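Local atomic coordinates of hydrolase family protein (Deinococcus radiodurans R1, PDB entry 3CNH), a protein that is a hydrolase of the haloacid dehalogenase-like superfamily and may act as a phosphatase. Residues Gln30-Asp35 with Arg70-Glu75; Val80-Ser85 with Asn115-Arg120; Leu92-Asp97 with Gln189-Leu194. All blocks are in the same frame, centred on the assembly; numbering follows the deposited sequence.

Interaction 1 of 3, residues Gln30-Asp35 with Arg70-Glu75; sequences QRFGLD and RDFTPE
Phe32 and Phe72 meet edge to face at the outer end of what is probably the helical cap of this haloacid dehalogenase-like fold, where the end of helix 22-32 faces the loop leading into helix 74-83. The ring centroids are 4.5 Å apart and the planes are inclined at 51°. Phe32 CD1 does the touching: it stands over the middle of the Phe72 ring and lies 3.5 Å from Phe72 CD1. Over the opposite face lies Arg70 CB, offset toward the rim. Phe72 holds its CG between the backbone N and the carbonyl carbon (chi1 56°), which turns the ring back onto the helix end. Replacing Phe72 by an alanine would probably leave Phe32 CD1 without the aromatic face beneath it and open a gap beside Leu34.

Leu34, just beyond the Schellman motif in which Gly33, with positive phi, ends the helix, approaches Phe72 at the ring edge and sets its CD2 over one face of the Arg70 guanidinium, 3.5 Å from Arg70 CZ. That guanidinium is anchored from outside by the bond of Arg70 NE to Val65 O, while Tyr67 adds a cation-pi contact. Two waters complete the junction. One joins Asp35 N to Arg70 NH1; the other donates both to Phe32 O, at 2.7 Å, and to Asp71 OD1, at 2.9 Å.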
# COMPACT_ATOMS: atom_id res chain seq x y z
N GLN A 30 2.31 -13.82 18.13
CA GLN A 30 2.92 -14.12 19.43
C GLN A 30 2.04 -13.57 20.57
O GLN A 30 1.76 -14.24 21.55
CB GLN A 30 4.33 -13.52 19.51
CG GLN A 30 5.03 -13.68 20.88
N ARG A 31 1.59 -12.35 20.38
CA ARG A 31 0.76 -11.69 21.39
C ARG A 31 -0.51 -12.45 21.68
O ARG A 31 -0.98 -12.50 22.82
CB ARG A 31 0.39 -10.26 20.95
CG ARG A 31 -0.48 -9.55 22.01
CD ARG A 31 -0.90 -8.13 21.61
NE ARG A 31 0.23 -7.23 21.40
CZ ARG A 31 0.85 -6.55 22.37
NH1 ARG A 31 0.48 -6.69 23.64
NH2 ARG A 31 1.86 -5.75 22.07
N PHE A 32 -1.07 -13.04 20.64
CA PHE A 32 -2.36 -13.75 20.74
C PHE A 32 -2.21 -15.22 20.98
O PHE A 32 -3.20 -15.96 21.11
CB PHE A 32 -3.23 -13.48 19.53
CG PHE A 32 -3.88 -12.12 19.57
CD1 PHE A 32 -5.06 -11.94 20.29
CD2 PHE A 32 -3.35 -11.04 18.90
CE1 PHE A 32 -5.68 -10.70 20.34
CE2 PHE A 32 -3.98 -9.81 18.94
CZ PHE A 32 -5.16 -9.64 19.66
N GLY A 33 -0.97 -15.64 21.07
CA GLY A 33 -0.65 -17.04 21.41
C GLY A 33 -0.99 -18.03 20.31
O GLY A 33 -1.35 -19.18 20.57
N LEU A 34 -0.84 -17.56 19.09
CA LEU A 34 -1.14 -18.41 17.92
C LEU A 34 0.01 -19.35 17.54
O LEU A 34 1.18 -19.00 17.65
CB LEU A 34 -1.50 -17.55 16.72
CG LEU A 34 -2.65 -16.54 16.92
CD1 LEU A 34 -2.85 -15.74 15.64
CD2 LEU A 34 -3.91 -17.23 17.37
N ASP A 35 -0.35 -20.53 17.06
CA ASP A 35 0.65 -21.47 16.49
C ASP A 35 1.15 -20.77 15.24
O ASP A 35 0.40 -20.57 14.28
CB ASP A 35 0.01 -22.82 16.14
CG ASP A 35 1.00 -23.77 15.52
OD1 ASP A 35 1.49 -23.49 14.42
OD2 ASP A 35 1.24 -24.83 16.14
N ARG A 70 -11.01 -19.49 20.58
CA ARG A 70 -10.05 -18.45 21.03
C ARG A 70 -10.61 -17.68 22.21
O ARG A 70 -11.81 -17.52 22.36
CB ARG A 70 -9.78 -17.45 19.92
CG ARG A 70 -9.18 -17.99 18.64
CD ARG A 70 -7.88 -18.76 18.88
NE ARG A 70 -7.31 -19.16 17.59
CZ ARG A 70 -6.19 -19.87 17.44
NH1 ARG A 70 -5.53 -20.30 18.50
NH2 ARG A 70 -5.76 -20.18 16.22
N ASP A 71 -9.70 -17.18 23.04
CA ASP A 71 -10.10 -16.43 24.23
C ASP A 71 -10.04 -14.95 23.98
O ASP A 71 -9.80 -14.15 24.86
CB ASP A 71 -9.30 -16.82 25.49
CG ASP A 71 -7.82 -16.58 25.36
OD1 ASP A 71 -7.33 -16.25 24.25
OD2 ASP A 71 -7.13 -16.74 26.41
N PHE A 72 -10.27 -14.60 22.73
CA PHE A 72 -10.36 -13.21 22.31
C PHE A 72 -11.27 -13.14 21.11
O PHE A 72 -11.62 -14.16 20.53
CB PHE A 72 -8.97 -12.62 22.00
CG PHE A 72 -8.21 -13.41 20.96
CD1 PHE A 72 -8.33 -13.11 19.62
CD2 PHE A 72 -7.42 -14.47 21.34
CE1 PHE A 72 -7.65 -13.84 18.67
CE2 PHE A 72 -6.74 -15.22 20.38
CZ PHE A 72 -6.86 -14.93 19.09
N THR A 73 -11.65 -11.92 20.73
CA THR A 73 -12.59 -11.71 19.63
C THR A 73 -11.98 -11.20 18.32
O THR A 73 -10.87 -10.69 18.28
CB THR A 73 -13.64 -10.67 20.01
OG1 THR A 73 -13.00 -9.40 20.15
CG2 THR A 73 -14.37 -11.07 21.31
N PRO A 74 -12.73 -11.33 17.22
CA PRO A 74 -12.20 -10.83 15.96
C PRO A 74 -11.96 -9.33 16.03
O PRO A 74 -11.05 -8.79 15.38
CB PRO A 74 -13.29 -11.20 14.94
CG PRO A 74 -13.94 -12.40 15.55
CD PRO A 74 -13.89 -12.22 17.04
N GLU A 75 -12.76 -8.69 16.86
CA GLU A 75 -12.63 -7.23 17.03
C GLU A 75 -11.32 -6.90 17.73
O GLU A 75 -10.60 -5.95 17.35
CB GLU A 75 -13.82 -6.65 17.80
CG GLU A 75 -15.14 -6.71 17.00
CD GLU A 75 -15.75 -8.12 16.83
OE1 GLU A 75 -15.53 -9.05 17.65
OE2 GLU A 75 -16.50 -8.29 15.84
O HOH W 1 -4.77 -16.91 23.05
O HOH W 2 -2.91 -21.61 17.08

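Interaction 2 of 3, residues Val80-Ser85 with Asn115-Arg120; sequences VMEEQS and NEYRIR
Arg118 NH1 is held by two acceptors, Ser85 OG in the segment that leaves helix 74-83 and Thr17 O from an earlier loop. The bond from Arg118 NH1 to Ser85 OG is 2.8 Å long and nearly straight at 163°, and the hydroxyl oxygen lies in the guanidinium plane, at its edge. Arg118 CG and CD already run close to Ser85 OG, and the bend at the third torsion (chi3 64°) brings the guanidinium back to the same oxygen. With both partners on one nitrogen, the rotation of this buried group is probably well fixed. A bound phosphate, likely from the crystallisation liquor, lies about 5 Å from the Arg118 side chain, and a sodium ion, at a site that includes Asp10, Gly12 and Asp166, is about 8 Å away.

Tyr117, the residue before Arg118, presents a ring face to Glu82. Glu82 CB sits over its centre in a CH-pi contact, 3.7 Å from the centroid and close to the ring normal. From there the extended glutamate runs across the ring, so that its carboxylate stacks on it with planes only 11° apart; Glu82 OE1 comes within 3.7 Å of Tyr117 CD1. At the ring edge, a water links Tyr117 OH to Ser85 O.

The contact thus fastens the end of helix 74-83, in the probable cap, to helix 112-122 of the Rossmann-like core, which follows strand 103-108 of the parallel sheet, while Val80 and Gln84 lean on helix 22-32.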
# COMPACT_ATOMS: atom_id res chain seq x y z
N VAL A 80 -5.59 -4.80 16.92
CA VAL A 80 -4.13 -4.95 16.99
C VAL A 80 -3.52 -4.94 15.57
O VAL A 80 -2.43 -4.39 15.34
CB VAL A 80 -3.71 -6.19 17.83
CG1 VAL A 80 -2.20 -6.35 17.82
CG2 VAL A 80 -4.22 -6.04 19.29
N MSE A 81 -4.25 -5.49 14.61
CA MSE A 81 -3.78 -5.43 13.21
C MSE A 81 -3.63 -3.96 12.81
O MSE A 81 -2.60 -3.53 12.30
CB MSE A 81 -4.77 -6.09 12.23
CG MSE A 81 -4.85 -7.56 12.35
SE MSE A 81 -6.13 -8.33 11.09
CE MSE A 81 -5.50 -7.49 9.52
N GLU A 82 -4.66 -3.20 13.12
CA GLU A 82 -4.72 -1.79 12.71
C GLU A 82 -3.56 -0.99 13.30
O GLU A 82 -2.93 -0.13 12.64
CB GLU A 82 -6.09 -1.19 13.07
CG GLU A 82 -7.15 -1.70 12.13
CD GLU A 82 -8.55 -1.24 12.50
OE1 GLU A 82 -8.72 -0.75 13.64
OE2 GLU A 82 -9.44 -1.40 11.64
N GLU A 83 -3.26 -1.32 14.53
CA GLU A 83 -2.20 -0.64 15.27
C GLU A 83 -0.79 -0.84 14.77
O GLU A 83 0.14 -0.14 15.20
CB GLU A 83 -2.23 -1.02 16.75
CG GLU A 83 -3.47 -0.47 17.39
CD GLU A 83 -3.75 -1.13 18.69
OE1 GLU A 83 -2.99 -2.05 19.06
OE2 GLU A 83 -4.75 -0.73 19.31
N GLN A 84 -0.63 -1.78 13.86
CA GLN A 84 0.70 -2.05 13.27
C GLN A 84 1.08 -0.91 12.34
O GLN A 84 2.25 -0.74 12.03
CB GLN A 84 0.75 -3.35 12.48
CG GLN A 84 0.41 -4.56 13.34
CD GLN A 84 1.23 -4.61 14.56
OE1 GLN A 84 2.44 -4.76 14.49
NE2 GLN A 84 0.58 -4.48 15.73
N SER A 85 0.09 -0.14 11.92
CA SER A 85 0.31 0.96 10.96
C SER A 85 0.82 2.18 11.68
O SER A 85 0.21 2.68 12.60
CB SER A 85 -0.96 1.29 10.18
OG SER A 85 -1.30 0.22 9.30
N ASN A 115 -6.81 -0.61 4.73
CA ASN A 115 -6.57 0.55 3.82
C ASN A 115 -7.30 1.79 4.32
O ASN A 115 -6.75 2.87 4.48
CB ASN A 115 -7.03 0.24 2.38
CG ASN A 115 -6.42 1.18 1.36
OD1 ASN A 115 -5.19 1.42 1.35
ND2 ASN A 115 -7.27 1.69 0.46
N GLU A 116 -8.56 1.60 4.64
CA GLU A 116 -9.45 2.72 5.05
C GLU A 116 -9.04 3.24 6.42
O GLU A 116 -9.04 4.44 6.65
CB GLU A 116 -10.92 2.33 4.86
CG GLU A 116 -11.11 2.28 3.32
CD GLU A 116 -12.49 1.96 2.84
OE1 GLU A 116 -13.36 1.63 3.67
OE2 GLU A 116 -12.67 2.00 1.59
N TYR A 117 -8.62 2.34 7.30
CA TYR A 117 -8.12 2.75 8.62
C TYR A 117 -6.88 3.62 8.45
O TYR A 117 -6.71 4.65 9.10
CB TYR A 117 -7.80 1.54 9.50
CG TYR A 117 -6.99 1.90 10.71
CD1 TYR A 117 -7.61 2.30 11.89
CD2 TYR A 117 -5.60 1.86 10.69
CE1 TYR A 117 -6.87 2.66 13.00
CE2 TYR A 117 -4.85 2.23 11.80
CZ TYR A 117 -5.50 2.62 12.96
OH TYR A 117 -4.81 2.96 14.08
N ARG A 118 -6.01 3.22 7.54
CA ARG A 118 -4.72 3.92 7.33
C ARG A 118 -4.97 5.30 6.74
O ARG A 118 -4.40 6.30 7.16
CB ARG A 118 -3.79 3.06 6.45
CG ARG A 118 -3.17 1.91 7.27
CD ARG A 118 -2.79 0.71 6.43
NE ARG A 118 -1.74 0.94 5.44
CZ ARG A 118 -0.44 0.79 5.67
NH1 ARG A 118 0.02 0.56 6.89
NH2 ARG A 118 0.41 0.97 4.65
N ILE A 119 -5.89 5.34 5.80
CA ILE A 119 -6.20 6.60 5.10
C ILE A 119 -6.76 7.60 6.08
O ILE A 119 -6.34 8.77 6.14
CB ILE A 119 -7.17 6.35 3.92
CG1 ILE A 119 -6.43 5.59 2.82
CG2 ILE A 119 -7.73 7.66 3.35
CD1 ILE A 119 -7.37 4.92 1.82
N ARG A 120 -7.70 7.16 6.90
CA ARG A 120 -8.38 8.09 7.82
C ARG A 120 -7.44 8.49 8.95
O ARG A 120 -7.37 9.66 9.33
CB ARG A 120 -9.67 7.51 8.41
CG ARG A 120 -9.50 6.78 9.73
CD ARG A 120 -10.85 6.50 10.41
NE ARG A 120 -11.51 5.42 9.71
CZ ARG A 120 -11.47 4.16 10.10
NH1 ARG A 120 -12.06 3.24 9.37
NH2 ARG A 120 -10.85 3.81 11.21
O HOH W 3 -2.14 3.03 14.08

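Interaction 3 of 3, residues Leu92-Asp97 with Gln189-Leu194; sequences LALARD and QLREEL
Leu94 and Arg191, the latter in one of its two deposited conformers, to which all its contacts here refer, reach toward one another's helix and run alongside in opposite senses. They lie between two helices of the Rossmann-like core, 89-98 and 187-196. The segment axes approach to 10.9 Å at an angle of 32°, and both helices pack on the parallel sheet, Ala95 and Leu190 each touching Trp9 of strand 6-9.

Leu94 reaches across with its CG anti to the backbone N (chi1 170°), and its two methyls divide the work. CD2 goes to the buried side and meets Leu190 CD2 at 3.9 Å; Leu190 has nearly the same two torsions, and the two side chains meet at a slant. CD1 turns to the outer side, beneath the arginine.

The Arg191 chain is extended as far as CD and then bends (chi3 -71°), laying one face of the guanidinium over Leu94 CD1, with Arg191 NE 3.5 Å from that methyl. The bend also carries the group to Asp97, whose side chain it crosses at about a right angle. Arg101 forms a salt bridge with Asp97 OD1, whereas Asp97 OD2 lies in the guanidinium plane and accepts from Arg191 NH1 at 3.1 Å, completing a second salt bridge.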
# COMPACT_ATOMS: atom_id res chain seq x y z
N LEU A 92 6.23 11.20 4.53
CA LEU A 92 4.90 11.83 4.66
C LEU A 92 4.95 13.29 4.46
O LEU A 92 4.14 13.88 3.75
CB LEU A 92 4.31 11.65 6.05
CG LEU A 92 3.54 10.37 6.19
CD1 LEU A 92 3.18 10.08 7.61
CD2 LEU A 92 2.29 10.45 5.32
N ALA A 93 5.91 13.91 5.12
CA ALA A 93 6.06 15.34 5.05
C ALA A 93 6.34 15.79 3.63
O ALA A 93 5.86 16.81 3.16
CB ALA A 93 7.17 15.84 6.02
N LEU A 94 7.15 15.01 2.94
CA LEU A 94 7.52 15.33 1.54
C LEU A 94 6.27 15.28 0.66
O LEU A 94 5.98 16.16 -0.16
CB LEU A 94 8.55 14.32 1.02
CG LEU A 94 8.88 14.36 -0.48
CD1 LEU A 94 9.42 15.70 -0.94
CD2 LEU A 94 9.86 13.21 -0.85
N ALA A 95 5.54 14.20 0.85
CA ALA A 95 4.32 13.96 0.05
C ALA A 95 3.31 15.06 0.32
O ALA A 95 2.68 15.60 -0.59
CB ALA A 95 3.73 12.59 0.30
N ARG A 96 3.18 15.44 1.59
CA ARG A 96 2.23 16.51 1.96
C ARG A 96 2.59 17.81 1.27
O ARG A 96 1.74 18.59 0.83
CB ARG A 96 2.13 16.68 3.51
CG ARG A 96 1.38 15.54 4.21
CD ARG A 96 1.37 15.56 5.79
NE ARG A 96 0.55 14.43 6.30
CZ ARG A 96 0.62 13.89 7.51
NH1 ARG A 96 1.53 14.28 8.38
NH2 ARG A 96 -0.20 12.88 7.83
N ASP A 97 3.89 18.06 1.18
CA ASP A 97 4.39 19.28 0.55
C ASP A 97 4.08 19.27 -0.94
O ASP A 97 3.51 20.18 -1.50
CB ASP A 97 5.91 19.36 0.77
CG ASP A 97 6.53 20.57 0.16
OD1 ASP A 97 5.85 21.61 0.04
OD2 ASP A 97 7.73 20.49 -0.17
N GLN A 189 16.59 11.32 -0.60
CA GLN A 189 16.88 10.69 -1.88
C GLN A 189 15.68 10.82 -2.84
O GLN A 189 15.80 11.21 -4.01
CB GLN A 189 17.31 9.22 -1.68
CG GLN A 189 17.19 8.34 -2.90
CD GLN A 189 15.82 7.68 -3.05
OE1 GLN A 189 15.14 7.41 -2.05
NE2 GLN A 189 15.44 7.33 -4.28
N LEU A 190 14.50 10.58 -2.29
CA LEU A 190 13.29 10.62 -3.11
C LEU A 190 13.07 12.03 -3.62
O LEU A 190 12.76 12.26 -4.79
CB LEU A 190 12.07 10.15 -2.32
CG LEU A 190 10.73 10.09 -3.07
CD1 LEU A 190 10.77 9.23 -4.35
CD2 LEU A 190 9.61 9.53 -2.14
N ARG A 191 13.29 13.00 -2.74
CA ARG A 191 13.09 14.41 -3.11
C ARG A 191 14.03 14.79 -4.24
O ARG A 191 13.61 15.43 -5.21
CB ARG A 191 13.26 15.40 -1.93
CG ARG A 191 12.87 16.85 -2.30
CD ARG A 191 13.03 17.89 -1.16
NE ARG A 191 12.07 17.77 -0.05
CZ ARG A 191 10.89 18.40 0.02
NH1 ARG A 191 10.47 19.17 -0.97
NH2 ARG A 191 10.10 18.24 1.08
N GLU A 192 15.27 14.35 -4.14
CA GLU A 192 16.26 14.70 -5.16
C GLU A 192 15.94 14.07 -6.49
O GLU A 192 16.08 14.72 -7.52
CB GLU A 192 17.70 14.32 -4.81
CG GLU A 192 18.75 15.12 -5.61
CD GLU A 192 18.51 15.18 -7.14
OE1 GLU A 192 18.30 16.30 -7.73
OE2 GLU A 192 18.53 14.09 -7.76
N GLU A 193 15.56 12.80 -6.46
CA GLU A 193 15.26 12.10 -7.71
C GLU A 193 14.00 12.64 -8.36
O GLU A 193 13.95 12.77 -9.57
CB GLU A 193 15.19 10.59 -7.54
CG GLU A 193 16.49 10.02 -7.02
CD GLU A 193 16.72 8.60 -7.54
OE1 GLU A 193 16.68 8.46 -8.78
OE2 GLU A 193 16.96 7.67 -6.75
N LEU A 194 12.98 12.94 -7.57
CA LEU A 194 11.80 13.60 -8.13
C LEU A 194 12.17 14.96 -8.76
O LEU A 194 11.67 15.32 -9.81
CB LEU A 194 10.69 13.79 -7.10
CG LEU A 194 10.02 12.46 -6.71
CD1 LEU A 194 9.06 12.66 -5.52
CD2 LEU A 194 9.29 11.79 -7.88

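From the N terminus, the chain leaves strand 6-9 and enters the helices of the probable cap, where interaction 1 closes the first loop by bringing the end of helix 22-32 to the start of helix 74-83. Interaction 2 follows in series, opening at the other end of helix 74-83; the two touch where Phe32 CZ packs 3.7 Å from Val80 CG2. The loop of interaction 2 returns through helix 89-98 and strand 103-108 to helix 112-122, probably joining cap to core. Interaction 3 opens within that loop and closes far beyond it, on helix 187-196, so interactions 2 and 3 cross. It lies wholly in the core, its centre 39 Å from that of interaction 1.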